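Local coordinates for protein minor fimbrium subunit Mfa5 (Porphyromonas gingivalis ATCC 33277, PDB 6TO1) that serves as an accessory subunit of the minor fimbriae, surface pili that mediate biofilm formation and adhesion to host cells and other oral bacteria, at residues 175-180 against 207-212; 128-133 against 229-234; 239-244 against 305-310; 343-348 against 375-380. One frame throughout, in Å; residues are numbered along the deposited sequence. Where two conformers were deposited one is given.

How the interactions relate
Along the chain, residues 128-133 begin interaction 2, which closes only when 229-234 returns beside them as a parallel neighbour in the sheet. Interaction 1 falls wholly within that loop, joining the end of strand 170-177 to the start of helix 209-220. Interaction 3 follows in series, bringing together two loops at 239-244 and 305-310, and interaction 4 comes last, joining helices 340-353 and 369-378; no two contacts cross. Interactions 1 and 2 share the central sheet, and interactions 1 and 3 share a phosphate beside the magnesium ion. Gln210 of interaction 1 reaches Tyr242 of interaction 3 and Glu347 of interaction 4, while Glu347 also bonds to Tyr309 of interaction 3.

Interaction 1: residues 175-180 against 207-212. With MG (magnesium ion), chain B; PO4 (phosphate ion), chain C.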
loop_
_atom_site.group_PDB
_atom_site.type_symbol
_atom_site.label_atom_id
_atom_site.label_comp_id
_atom_site.label_asym_id
_atom_site.label_seq_id
_atom_site.Cartn_x
_atom_site.Cartn_y
_atom_site.Cartn_z
ATOM N N VAL A 175 -16.050 6.999 27.973
ATOM C CA VAL A 175 -16.775 7.952 28.797
ATOM C C VAL A 175 -18.144 7.360 29.160
ATOM O O VAL A 175 -18.826 6.777 28.315
ATOM C CB VAL A 175 -16.965 9.293 28.046
ATOM C CG1 VAL A 175 -17.853 10.231 28.866
ATOM C CG2 VAL A 175 -15.631 9.964 27.736
ATOM N N SER A 176 -18.562 7.532 30.407
ATOM C CA SER A 176 -19.947 7.287 30.781
ATOM C C SER A 176 -20.510 8.605 31.300
ATOM O O SER A 176 -19.768 9.541 31.618
ATOM C CB SER A 176 -20.085 6.191 31.836
ATOM O OG SER A 176 -19.583 6.630 33.084
ATOM N N TYR A 177 -21.837 8.697 31.363
ATOM C CA TYR A 177 -22.394 9.893 31.925
ATOM C C TYR A 177 -23.771 9.635 32.510
ATOM O O TYR A 177 -24.521 8.756 32.072
ATOM C CB TYR A 177 -22.475 11.046 30.899
ATOM C CG TYR A 177 -23.474 10.827 29.783
ATOM C CD1 TYR A 177 -24.766 11.321 29.867
ATOM C CD2 TYR A 177 -23.119 10.154 28.630
ATOM C CE1 TYR A 177 -25.668 11.137 28.850
ATOM C CE2 TYR A 177 -24.017 9.963 27.622
ATOM C CZ TYR A 177 -25.292 10.462 27.727
ATOM O OH TYR A 177 -26.187 10.279 26.687
ATOM N N ASP A 178 -24.070 10.433 33.518
ATOM C CA ASP A 178 -25.404 10.562 34.089
ATOM C C ASP A 178 -25.664 12.066 34.210
ATOM O O ASP A 178 -25.749 12.773 33.191
ATOM C CB ASP A 178 -25.516 9.825 35.424
ATOM C CG ASP A 178 -24.317 10.029 36.331
ATOM O OD1 ASP A 178 -24.216 11.111 36.958
ATOM O OD2 ASP A 178 -23.467 9.082 36.410
ATOM N N HIS A 179 -25.825 12.581 35.427
ATOM C CA HIS A 179 -25.927 14.030 35.552
ATOM C C HIS A 179 -24.581 14.721 35.392
ATOM O O HIS A 179 -24.540 15.950 35.337
ATOM C CB HIS A 179 -26.575 14.453 36.887
ATOM C CG HIS A 179 -25.901 13.908 38.103
ATOM N ND1 HIS A 179 -26.283 12.715 38.676
ATOM C CD2 HIS A 179 -24.870 14.378 38.847
ATOM C CE1 HIS A 179 -25.528 12.481 39.736
ATOM N NE2 HIS A 179 -24.663 13.474 39.860
ATOM N N GLU A 180 -23.490 13.966 35.275
ATOM C CA GLU A 180 -22.169 14.494 34.968
ATOM C C GLU A 180 -21.410 13.411 34.205
ATOM O O GLU A 180 -21.744 12.225 34.306
ATOM C CB GLU A 180 -21.420 14.892 36.254
ATOM C CG GLU A 180 -21.145 13.680 37.079
ATOM C CD GLU A 180 -20.688 13.968 38.484
ATOM O OE1 GLU A 180 -20.212 15.085 38.751
ATOM O OE2 GLU A 180 -20.802 13.040 39.316
ATOM N N THR A 207 -29.375 12.967 32.672
ATOM C CA THR A 207 -28.878 12.578 31.351
ATOM C C THR A 207 -28.190 13.787 30.713
ATOM O O THR A 207 -28.789 14.523 29.915
ATOM C CB THR A 207 -30.012 12.029 30.477
ATOM O OG1 THR A 207 -30.749 10.994 31.163
ATOM C CG2 THR A 207 -29.463 11.488 29.168
ATOM N N HIS A 208 -26.914 13.976 31.046
ATOM C CA HIS A 208 -26.133 15.149 30.611
ATOM C C HIS A 208 -25.359 14.796 29.340
ATOM O O HIS A 208 -24.137 14.640 29.325
ATOM C CB HIS A 208 -25.205 15.581 31.734
ATOM C CG HIS A 208 -24.769 17.014 31.691
ATOM N ND1 HIS A 208 -24.325 17.641 30.546
ATOM C CD2 HIS A 208 -24.662 17.926 32.682
ATOM C CE1 HIS A 208 -23.970 18.883 30.837
ATOM N NE2 HIS A 208 -24.180 19.083 32.126
ATOM N N THR A 209 -26.124 14.585 28.260
ATOM C CA THR A 209 -25.520 14.119 27.011
ATOM C C THR A 209 -24.499 15.132 26.493
ATOM O O THR A 209 -23.421 14.757 26.018
ATOM C CB THR A 209 -26.631 13.829 26.009
ATOM O OG1 THR A 209 -27.535 12.874 26.593
ATOM C CG2 THR A 209 -26.098 13.275 24.686
ATOM N N GLN A 210 -24.803 16.416 26.606
ATOM C CA GLN A 210 -23.814 17.419 26.236
ATOM C C GLN A 210 -22.520 17.192 27.006
ATOM O O GLN A 210 -21.425 17.256 26.437
ATOM C CB GLN A 210 -24.357 18.814 26.498
ATOM C CG GLN A 210 -23.274 19.862 26.406
ATOM C CD GLN A 210 -23.777 21.281 26.519
ATOM O OE1 GLN A 210 -24.711 21.579 27.285
ATOM N NE2 GLN A 210 -23.153 22.179 25.745
ATOM N N GLY A 211 -22.629 16.896 28.304
ATOM C CA GLY A 211 -21.425 16.701 29.108
ATOM C C GLY A 211 -20.624 15.482 28.687
ATOM O O GLY A 211 -19.386 15.519 28.643
ATOM N N GLY A 212 -21.312 14.382 28.368
ATOM C CA GLY A 212 -20.624 13.234 27.819
ATOM C C GLY A 212 -19.894 13.570 26.533
ATOM O O GLY A 212 -18.735 13.197 26.347
HETATM MG MG MG B . -31.833 9.277 30.789
HETATM P P PO4 C . -32.879 10.502 33.615
HETATM O O1 PO4 C . -32.381 10.126 35.023
HETATM O O2 PO4 C . -32.333 11.871 33.235
HETATM O O3 PO4 C . -34.391 10.599 33.694
HETATM O O4 PO4 C . -32.548 9.447 32.628
HETATM O O HOH W 1 -31.229 8.927 28.880
HETATM O O HOH W 2 -33.421 10.335 29.905
#
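Beside the metal-ion site of the von Willebrand factor type A domain, Tyr177 and Asp178, at the end of strand 170-177, meet Thr207, His208 and Thr209, where a loop runs into helix 209-220. The backbone joint is one hydrogen bond, from His208 N to Asp178 O at 2.7 Å. Tyr177 fills the angle between the two chains. Its CG stands in the crowded position between the backbone N and the carbonyl carbon (chi1 68°), and the ring's CD1 comes 3.4 Å from His208 O. Tyr177 OH lies 2.9 Å from Thr209 OG1, close enough for a hydrogen bond, a polar meeting a phenol can make while its carbon ring remains buried. Ring atom CD2 lies 4.0 Å from Gly212 CA, an approach made possible because glycine carries no side chain there. His208 is the N-cap: its ND1 accepts from Gly211 N at 2.9 Å, although the donor is tilted 28° out of the imidazole plane. As NE2 bonds to the carbonyl of Ala314, the ring is probably neutral and protonated on NE2. His208 also centres an inverse gamma turn, a sharp bend before the helix. At its first residue, Thr207 OG1 binds the magnesium ion at 2.1 Å and donates to phosphate O2. Ser135, Ser137, phosphate O4 and two waters complete six ligands. The phosphate, probably from the crystallisation liquor, occupies a place where an acidic ligand group could bind. A serine pair and a threonine from a separate loop around magnesium are typical of the metal-ion-dependent adhesion site, or MIDAS.

Interaction 2: residues 128-133 against 229-234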
loop_
_atom_site.group_PDB
_atom_site.type_symbol
_atom_site.label_atom_id
_atom_site.label_comp_id
_atom_site.label_asym_id
_atom_site.label_seq_id
_atom_site.Cartn_x
_atom_site.Cartn_y
_atom_site.Cartn_z
ATOM N N VAL A 128 -11.054 6.264 18.721
ATOM C CA VAL A 128 -12.489 6.164 18.985
ATOM C C VAL A 128 -12.730 6.530 20.434
ATOM O O VAL A 128 -12.014 6.049 21.320
ATOM C CB VAL A 128 -13.017 4.737 18.722
ATOM C CG1 VAL A 128 -14.500 4.636 19.029
ATOM C CG2 VAL A 128 -12.682 4.306 17.304
ATOM N N VAL A 129 -13.734 7.365 20.683
ATOM C CA VAL A 129 -14.209 7.607 22.037
ATOM C C VAL A 129 -15.633 7.095 22.124
ATOM O O VAL A 129 -16.525 7.594 21.424
ATOM C CB VAL A 129 -14.177 9.090 22.453
ATOM C CG1 VAL A 129 -14.594 9.172 23.944
ATOM C CG2 VAL A 129 -12.824 9.704 22.223
ATOM N N MET A 130 -15.851 6.106 22.981
ATOM C CA MET A 130 -17.180 5.593 23.246
ATOM C C MET A 130 -17.763 6.364 24.420
ATOM O O MET A 130 -17.078 6.586 25.425
ATOM C CB MET A 130 -17.129 4.104 23.568
ATOM C CG MET A 130 -16.682 3.241 22.406
ATOM S SD MET A 130 -16.550 1.512 22.906
ATOM C CE MET A 130 -18.266 1.051 23.145
ATOM N N VAL A 131 -19.031 6.762 24.283
ATOM C CA VAL A 131 -19.748 7.586 25.283
ATOM C C VAL A 131 -21.061 6.881 25.606
ATOM O O VAL A 131 -21.950 6.787 24.735
ATOM C CB VAL A 131 -20.013 9.007 24.746
ATOM C CG1 VAL A 131 -20.644 9.892 25.797
ATOM C CG2 VAL A 131 -18.720 9.598 24.202
ATOM N N ILE A 132 -21.220 6.432 26.855
ATOM C CA ILE A 132 -22.359 5.598 27.234
ATOM C C ILE A 132 -23.205 6.302 28.295
ATOM O O ILE A 132 -22.707 6.672 29.360
ATOM C CB ILE A 132 -21.925 4.197 27.716
ATOM C CG1 ILE A 132 -20.943 3.575 26.713
ATOM C CG2 ILE A 132 -23.152 3.279 27.903
ATOM C CD1 ILE A 132 -20.547 2.130 27.017
ATOM N N ASP A 133 -24.498 6.447 27.984
ATOM C CA ASP A 133 -25.562 6.928 28.869
ATOM C C ASP A 133 -25.833 5.895 29.956
ATOM O O ASP A 133 -26.271 4.787 29.645
ATOM C CB ASP A 133 -26.760 7.136 27.950
ATOM C CG ASP A 133 -27.988 7.693 28.619
ATOM O OD1 ASP A 133 -28.106 7.743 29.862
ATOM O OD2 ASP A 133 -28.884 8.069 27.835
ATOM N N HIS A 229 -13.425 9.054 15.689
ATOM C CA HIS A 229 -14.829 8.709 15.848
ATOM C C HIS A 229 -15.287 8.875 17.291
ATOM O O HIS A 229 -14.568 8.517 18.223
ATOM C CB HIS A 229 -15.114 7.245 15.462
ATOM C CG HIS A 229 -14.747 6.889 14.060
ATOM N ND1 HIS A 229 -15.673 6.842 13.039
ATOM C CD2 HIS A 229 -13.560 6.552 13.508
ATOM C CE1 HIS A 229 -15.077 6.462 11.921
ATOM N NE2 HIS A 229 -13.790 6.296 12.177
ATOM N N ILE A 230 -16.494 9.402 17.462
ATOM C CA ILE A 230 -17.213 9.374 18.732
ATOM C C ILE A 230 -18.448 8.517 18.536
ATOM O O ILE A 230 -19.209 8.734 17.586
ATOM C CB ILE A 230 -17.595 10.782 19.215
ATOM C CG1 ILE A 230 -16.322 11.584 19.455
ATOM C CG2 ILE A 230 -18.507 10.711 20.434
ATOM C CD1 ILE A 230 -16.577 13.088 19.717
ATOM N N ILE A 231 -18.641 7.542 19.423
ATOM C CA ILE A 231 -19.821 6.683 19.405
ATOM C C ILE A 231 -20.651 6.977 20.652
ATOM O O ILE A 231 -20.216 6.685 21.767
ATOM C CB ILE A 231 -19.442 5.188 19.359
ATOM C CG1 ILE A 231 -18.611 4.865 18.126
ATOM C CG2 ILE A 231 -20.706 4.298 19.455
ATOM C CD1 ILE A 231 -17.833 3.504 18.261
ATOM N N LEU A 232 -21.872 7.478 20.465
ATOM C CA LEU A 232 -22.767 7.787 21.571
ATOM C C LEU A 232 -23.848 6.728 21.658
ATOM O O LEU A 232 -24.574 6.493 20.694
ATOM C CB LEU A 232 -23.405 9.172 21.391
ATOM C CG LEU A 232 -24.444 9.614 22.394
ATOM C CD1 LEU A 232 -23.864 9.784 23.790
ATOM C CD2 LEU A 232 -25.084 10.926 21.874
ATOM N N MET A 233 -23.972 6.117 22.826
ATOM C CA MET A 233 -24.929 5.057 23.099
ATOM C C MET A 233 -25.890 5.590 24.150
ATOM O O MET A 233 -25.515 5.750 25.319
ATOM C CB MET A 233 -24.200 3.800 23.587
ATOM C CG MET A 233 -23.340 3.183 22.493
ATOM S SD MET A 233 -21.896 2.250 23.046
ATOM C CE MET A 233 -22.691 1.005 24.054
ATOM N N SER A 234 -27.117 5.890 23.748
ATOM C CA SER A 234 -28.020 6.599 24.640
ATOM C C SER A 234 -29.452 6.224 24.302
ATOM O O SER A 234 -29.749 5.826 23.178
ATOM C CB SER A 234 -27.804 8.117 24.520
ATOM O OG SER A 234 -28.803 8.810 25.254
#
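Val129 and Val131 bond to His229, Ile231 and Met233 in a ladder between two parallel strands. Each valine uses both its N-H and its carbonyl, Val129 N reaching His229 O at 2.8 Å and Val131 O receiving Met233 N at 2.9 Å. Asp133 N ends the series on Met233 O with a nearly straight bond (173°). Side chains alternate between the faces of the sheet. On one, Val128 CG1 meets Ile231 CD1 at 3.6 Å, and Ile132 lies alongside Met233, pointing the same way, with CD1 3.8 Å from the methionine CE. On the other, Val131 touches two neighbours: CG2 lies 3.9 Å from Ile230 CG2, and CG1 lies 3.8 Å from Leu232 CD1. Branched valine and isoleucine suit extended backbone and fill both faces with carbon. At the C-terminal edge polarity takes over. Asp133 CG is anti to the backbone N (chi1 -178°), and its OD2 accepts from Ser234 OG at 2.7 Å on the anti side of the carboxylate. Outside this pair, Asp133 OD1 bonds to Ser135 OG, and Ser234 OG is also bonded to Gly236 N. Helix 143-160 covers the face of Val128, Ile231 and Met233, helix 209-220 that of Val129 and Val131, as in a Rossmann-like fold. The Asp133 side chain lies about 4 Å from the magnesium ion, consistent with a second-shell residue that positions the metal ligand Ser135. Its buried carboxylate is met by the hydroxyls of Ser234 and Ser135, and its negative charge would probably balance part of that of the metal.

Interaction 3: residues 239-244 against 305-310; sequences TEQYPV and SKFDYS. With PO4 (phosphate ion), chain C.
Tyr242 and Tyr309 both turn CG anti to their own carbonyl carbon (chi1 -69° and -61°), and their side chains cross at about a right angle where the two loops meet. The rings touch through Tyr242 CD2 and Tyr309 CD1, 3.7 Å apart, with planes inclined at 78°. Phe307 CB rests over one face of the Tyr309 ring. Next to these aromatics the backbones form a single bridge: Asp308 N donates to Pro243 O at 3.0 Å, and Val244 CA points its hydrogen at Lys306 O from 3.3 Å. Proline has no N-H to give, but its carbonyl is a good acceptor. The edge of the Phe307 ring faces Gln241, whose NE2 stands 4.1 Å from CE1. That amide is already engaged, since Gln241 NE2 bonds to Tyr242 O at 3.2 Å, its acceptor in the amide plane. Val244 adds aliphatic cover, its CG1 3.8 Å from Lys306 CD. Asp308 forms an Asx turn: OD1 takes Ser310 N at 2.9 Å on the anti side and Ser310 OG on the syn side. Here the loop after strand 227-234 meets that between strands 296-298 and 326-327, Phe307 touching Gln210 of helix 209-220 and Tyr309 touching Phe350 of helix 340-353. Tyr242 OH bonds to Leu312 O, Tyr309 OH to Glu347, and Lys306 forms a salt bridge with Asp251. Thr239 OG1 bonds to the phosphate at the magnesium ion. One main-chain bond thus joins the two loops, while aromatic rings supply much of the apolar contact and the two tyrosines send their hydroxyls to polar partners elsewhere.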
loop_
_atom_site.group_PDB
_atom_site.type_symbol
_atom_site.label_atom_id
_atom_site.label_comp_id
_atom_site.label_asym_id
_atom_site.label_seq_id
_atom_site.Cartn_x
_atom_site.Cartn_y
_atom_site.Cartn_z
ATOM N N THR A 239 -31.581 15.285 29.471
ATOM C CA THR A 239 -32.311 15.995 30.498
ATOM C C THR A 239 -31.454 16.978 31.291
ATOM O O THR A 239 -31.965 17.595 32.233
ATOM C CB THR A 239 -32.965 15.006 31.483
ATOM O OG1 THR A 239 -31.954 14.212 32.114
ATOM C CG2 THR A 239 -33.977 14.113 30.790
ATOM N N GLU A 240 -30.176 17.121 30.963
ATOM C CA GLU A 240 -29.263 18.035 31.647
ATOM C C GLU A 240 -28.358 18.688 30.615
ATOM O O GLU A 240 -28.071 18.095 29.570
ATOM C CB GLU A 240 -28.381 17.312 32.671
ATOM C CG GLU A 240 -29.164 16.505 33.710
ATOM C CD GLU A 240 -29.485 17.293 34.965
ATOM O OE1 GLU A 240 -29.050 18.460 35.095
ATOM O OE2 GLU A 240 -30.207 16.743 35.835
ATOM N N GLN A 241 -27.876 19.890 30.924
ATOM C CA GLN A 241 -26.949 20.578 30.037
ATOM C C GLN A 241 -26.135 21.603 30.818
ATOM O O GLN A 241 -26.381 21.873 31.999
ATOM C CB GLN A 241 -27.697 21.244 28.875
ATOM C CG GLN A 241 -28.435 22.505 29.264
ATOM C CD GLN A 241 -28.909 23.295 28.054
ATOM O OE1 GLN A 241 -29.894 22.956 27.426
ATOM N NE2 GLN A 241 -28.185 24.341 27.717
ATOM N N TYR A 242 -25.155 22.199 30.116
ATOM C CA TYR A 242 -24.336 23.224 30.728
ATOM C C TYR A 242 -25.009 24.593 30.644
ATOM O O TYR A 242 -25.768 24.875 29.705
ATOM C CB TYR A 242 -22.962 23.313 30.046
ATOM C CG TYR A 242 -22.085 22.114 30.307
ATOM C CD1 TYR A 242 -21.873 21.666 31.612
ATOM C CD2 TYR A 242 -21.482 21.424 29.258
ATOM C CE1 TYR A 242 -21.089 20.576 31.865
ATOM C CE2 TYR A 242 -20.686 20.317 29.498
ATOM C CZ TYR A 242 -20.507 19.893 30.810
ATOM O OH TYR A 242 -19.728 18.805 31.070
ATOM N N PRO A 243 -24.660 25.483 31.570
ATOM C CA PRO A 243 -25.208 26.840 31.536
ATOM C C PRO A 243 -24.799 27.598 30.288
ATOM O O PRO A 243 -23.723 27.389 29.722
ATOM C CB PRO A 243 -24.605 27.505 32.782
ATOM C CG PRO A 243 -24.158 26.388 33.658
ATOM C CD PRO A 243 -23.789 25.257 32.741
ATOM N N VAL A 244 -25.663 28.512 29.894
ATOM C CA VAL A 244 -25.434 29.408 28.771
ATOM C C VAL A 244 -24.998 30.766 29.324
ATOM O O VAL A 244 -25.707 31.368 30.135
ATOM C CB VAL A 244 -26.702 29.549 27.919
ATOM C CG1 VAL A 244 -26.518 30.625 26.853
ATOM C CG2 VAL A 244 -27.111 28.218 27.273
ATOM N N SER A 305 -18.514 29.557 22.431
ATOM C CA SER A 305 -18.243 30.539 23.472
ATOM C C SER A 305 -19.459 30.832 24.347
ATOM O O SER A 305 -19.309 31.440 25.421
ATOM C CB SER A 305 -17.734 31.836 22.821
ATOM O OG SER A 305 -18.739 32.401 21.997
ATOM N N LYS A 306 -20.636 30.380 23.954
ATOM C CA LYS A 306 -21.831 30.606 24.753
ATOM C C LYS A 306 -21.995 29.623 25.915
ATOM O O LYS A 306 -22.843 29.863 26.783
ATOM C CB LYS A 306 -23.055 30.562 23.838
ATOM C CG LYS A 306 -23.477 31.932 23.327
ATOM C CD LYS A 306 -24.454 32.542 24.344
ATOM C CE LYS A 306 -25.025 33.814 23.875
ATOM N NZ LYS A 306 -25.707 34.465 25.006
ATOM N N PHE A 307 -21.244 28.523 25.964
ATOM C CA PHE A 307 -21.413 27.571 27.049
ATOM C C PHE A 307 -20.360 27.767 28.125
ATOM O O PHE A 307 -19.189 28.045 27.836
ATOM C CB PHE A 307 -21.365 26.129 26.544
ATOM C CG PHE A 307 -22.544 25.746 25.715
ATOM C CD1 PHE A 307 -23.780 25.540 26.289
ATOM C CD2 PHE A 307 -22.421 25.603 24.340
ATOM C CE1 PHE A 307 -24.885 25.192 25.487
ATOM C CE2 PHE A 307 -23.481 25.257 23.563
ATOM C CZ PHE A 307 -24.728 25.038 24.143
ATOM N N ASP A 308 -20.778 27.618 29.373
ATOM C CA ASP A 308 -19.858 27.659 30.497
ATOM C C ASP A 308 -19.408 26.232 30.781
ATOM O O ASP A 308 -20.171 25.418 31.305
ATOM C CB ASP A 308 -20.497 28.302 31.723
ATOM C CG ASP A 308 -19.530 28.438 32.882
ATOM O OD1 ASP A 308 -18.357 27.998 32.788
ATOM O OD2 ASP A 308 -19.980 28.983 33.907
ATOM N N TYR A 309 -18.156 25.942 30.438
ATOM C CA TYR A 309 -17.575 24.629 30.656
ATOM C C TYR A 309 -16.635 24.599 31.855
ATOM O O TYR A 309 -15.978 23.581 32.091
ATOM C CB TYR A 309 -16.788 24.194 29.433
ATOM C CG TYR A 309 -17.533 24.034 28.122
ATOM C CD1 TYR A 309 -18.458 23.008 27.933
ATOM C CD2 TYR A 309 -17.252 24.866 27.055
ATOM C CE1 TYR A 309 -19.098 22.834 26.699
ATOM C CE2 TYR A 309 -17.871 24.697 25.816
ATOM C CZ TYR A 309 -18.783 23.669 25.648
ATOM O OH TYR A 309 -19.386 23.517 24.439
ATOM N N SER A 310 -16.567 25.681 32.626
ATOM C CA SER A 310 -15.568 25.784 33.698
ATOM C C SER A 310 -15.707 24.675 34.733
ATOM O O SER A 310 -14.704 24.241 35.313
ATOM C CB SER A 310 -15.677 27.159 34.358
ATOM O OG SER A 310 -16.904 27.300 35.071
HETATM P P PO4 C . -32.879 10.502 33.615
HETATM O O1 PO4 C . -32.381 10.126 35.023
HETATM O O2 PO4 C . -32.333 11.871 33.235
HETATM O O3 PO4 C . -34.391 10.599 33.694
HETATM O O4 PO4 C . -32.548 9.447 32.628
#

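Interaction 4: residues 343-348 against 375-380. With PO4 (phosphate ion), chain D.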
loop_
_atom_site.group_PDB
_atom_site.type_symbol
_atom_site.label_atom_id
_atom_site.label_comp_id
_atom_site.label_asym_id
_atom_site.label_seq_id
_atom_site.Cartn_x
_atom_site.Cartn_y
_atom_site.Cartn_z
ATOM N N ALA A 343 -29.067 21.097 23.086
ATOM C CA ALA A 343 -27.714 21.410 23.543
ATOM C C ALA A 343 -26.724 20.301 23.171
ATOM O O ALA A 343 -25.562 20.577 22.853
ATOM C CB ALA A 343 -27.693 21.639 25.049
ATOM N N ALA A 344 -27.164 19.050 23.227
ATOM C CA ALA A 344 -26.295 17.941 22.842
ATOM C C ALA A 344 -26.024 17.929 21.346
ATOM O O ALA A 344 -24.904 17.630 20.922
ATOM C CB ALA A 344 -26.918 16.627 23.285
ATOM N N ILE A 345 -27.041 18.201 20.522
ATOM C CA ILE A 345 -26.789 18.360 19.090
ATOM C C ILE A 345 -25.763 19.476 18.867
ATOM O O ILE A 345 -24.853 19.355 18.039
ATOM C CB ILE A 345 -28.095 18.630 18.325
ATOM C CG1 ILE A 345 -29.087 17.470 18.490
ATOM C CG2 ILE A 345 -27.748 18.920 16.879
ATOM C CD1 ILE A 345 -30.509 17.811 18.107
ATOM N N ASN A 346 -25.901 20.579 19.626
ATOM C CA ASN A 346 -24.999 21.727 19.537
ATOM C C ASN A 346 -23.572 21.320 19.858
ATOM O O ASN A 346 -22.620 21.698 19.151
ATOM C CB ASN A 346 -25.516 22.802 20.516
ATOM C CG ASN A 346 -25.166 24.224 20.130
ATOM O OD1 ASN A 346 -25.894 25.157 20.500
ATOM N ND2 ASN A 346 -24.048 24.415 19.475
ATOM N N GLU A 347 -23.400 20.538 20.927
ATOM C CA GLU A 347 -22.085 20.085 21.345
ATOM C C GLU A 347 -21.478 19.148 20.311
ATOM O O GLU A 347 -20.279 19.227 20.015
ATOM C CB GLU A 347 -22.209 19.389 22.688
ATOM C CG GLU A 347 -20.892 19.072 23.338
ATOM C CD GLU A 347 -20.172 20.312 23.829
ATOM O OE1 GLU A 347 -20.856 21.307 24.153
ATOM O OE2 GLU A 347 -18.930 20.293 23.899
ATOM N N ALA A 348 -22.297 18.279 19.732
ATOM C CA ALA A 348 -21.800 17.427 18.669
ATOM C C ALA A 348 -21.349 18.245 17.475
ATOM O O ALA A 348 -20.423 17.840 16.780
ATOM C CB ALA A 348 -22.861 16.416 18.254
ATOM N N LEU A 375 -31.043 12.009 18.309
ATOM C CA LEU A 375 -29.826 11.247 18.031
ATOM C C LEU A 375 -29.469 11.254 16.545
ATOM O O LEU A 375 -28.290 11.238 16.201
ATOM C CB LEU A 375 -29.973 9.812 18.555
ATOM C CG LEU A 375 -30.006 9.715 20.101
ATOM C CD1 LEU A 375 -30.348 8.277 20.475
ATOM C CD2 LEU A 375 -28.688 10.109 20.706
ATOM N N LYS A 376 -30.454 11.298 15.654
ATOM C CA LYS A 376 -30.125 11.393 14.239
ATOM C C LYS A 376 -29.385 12.690 13.931
ATOM O O LYS A 376 -28.429 12.695 13.152
ATOM C CB LYS A 376 -31.386 11.299 13.380
ATOM C CG LYS A 376 -31.955 9.934 13.268
ATOM C CD LYS A 376 -33.252 9.944 12.395
ATOM C CE LYS A 376 -33.985 8.639 12.514
ATOM N NZ LYS A 376 -35.129 8.644 11.562
ATOM N N LEU A 377 -29.811 13.806 14.537
ATOM C CA LEU A 377 -29.173 15.088 14.263
ATOM C C LEU A 377 -27.822 15.212 14.960
ATOM O O LEU A 377 -26.988 16.020 14.547
ATOM C CB LEU A 377 -30.104 16.225 14.695
ATOM C CG LEU A 377 -31.344 16.436 13.828
ATOM C CD1 LEU A 377 -32.090 17.717 14.269
ATOM C CD2 LEU A 377 -31.031 16.521 12.367
ATOM N N THR A 378 -27.629 14.480 16.070
ATOM C CA THR A 378 -26.375 14.453 16.791
ATOM C C THR A 378 -25.309 13.718 15.983
ATOM O O THR A 378 -24.141 14.131 15.960
ATOM C CB THR A 378 -26.577 13.760 18.151
ATOM O OG1 THR A 378 -27.600 14.411 18.908
ATOM C CG2 THR A 378 -25.313 13.770 18.952
ATOM N N ALA A 379 -25.717 12.676 15.253
ATOM C CA ALA A 379 -24.796 11.916 14.426
ATOM C C ALA A 379 -24.350 12.731 13.213
ATOM O O ALA A 379 -24.935 13.761 12.866
ATOM C CB ALA A 379 -25.451 10.627 13.939
ATOM N N THR A 380 -23.304 12.234 12.551
ATOM C CA THR A 380 -22.777 12.907 11.369
ATOM C C THR A 380 -23.851 13.080 10.308
ATOM O O THR A 380 -23.924 14.126 9.651
ATOM C CB THR A 380 -21.601 12.113 10.811
ATOM O OG1 THR A 380 -20.446 12.354 11.621
ATOM C CG2 THR A 380 -21.256 12.529 9.374
HETATM P P PO4 D . -37.942 7.649 14.091
HETATM O O1 PO4 D . -36.833 6.620 14.114
HETATM O O2 PO4 D . -37.498 8.886 13.340
HETATM O O3 PO4 D . -39.152 7.119 13.357
HETATM O O4 PO4 D . -38.329 8.035 15.497
#
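The backbones of Ile345, in helix 340-353, and Thr378, at the end of helix 369-378, come close, their CA atoms only 4.6 Å apart. No hydrogen bond spans the gap, and the contact is made by small and aliphatic groups. Ile345 does most of the touching. Its CG1 is anti to the carbonyl carbon (chi1 -61°) and approaches Thr378 OG1 to 3.4 Å. Beyond it CD1 reaches Leu377 CB at 3.8 Å, and the other branch, CG2, lies 3.8 Å from Leu377 O. Thr378 can accept such an apolar neighbour because its hydroxyl is engaged inside its own helix, bonded to the carbonyl of Ser374; OG1 stands anti to the carbonyl carbon (chi1 -57°). The methyl of Thr378 meets carbon instead, CG2 lying 3.7 Å from Ala348 CB. That alanine methyl is also 3.5 Å from Thr378 O. Alanine suits the site, as a single methyl allows the helix to run close to the main chain of its neighbour. In the alpha/beta domain the two helices are consecutive, linked through strand 357-362, and the second packs on the central sheet, Thr378 touching Thr360 of that strand. Helix 209-220 adjoins helix 340-353, where Ala344 touches Thr209. At the C-terminal end of helix 369-378, Ala379 is the first residue to leave helical angles, and its carbonyl is bonded by Lys352 NZ. The extended Lys376 side chain takes no part; its NZ forms a salt bridge with Glu382 and a hydrogen bond, 3.0 Å, to O2 of a phosphate probably from the crystallisation liquor.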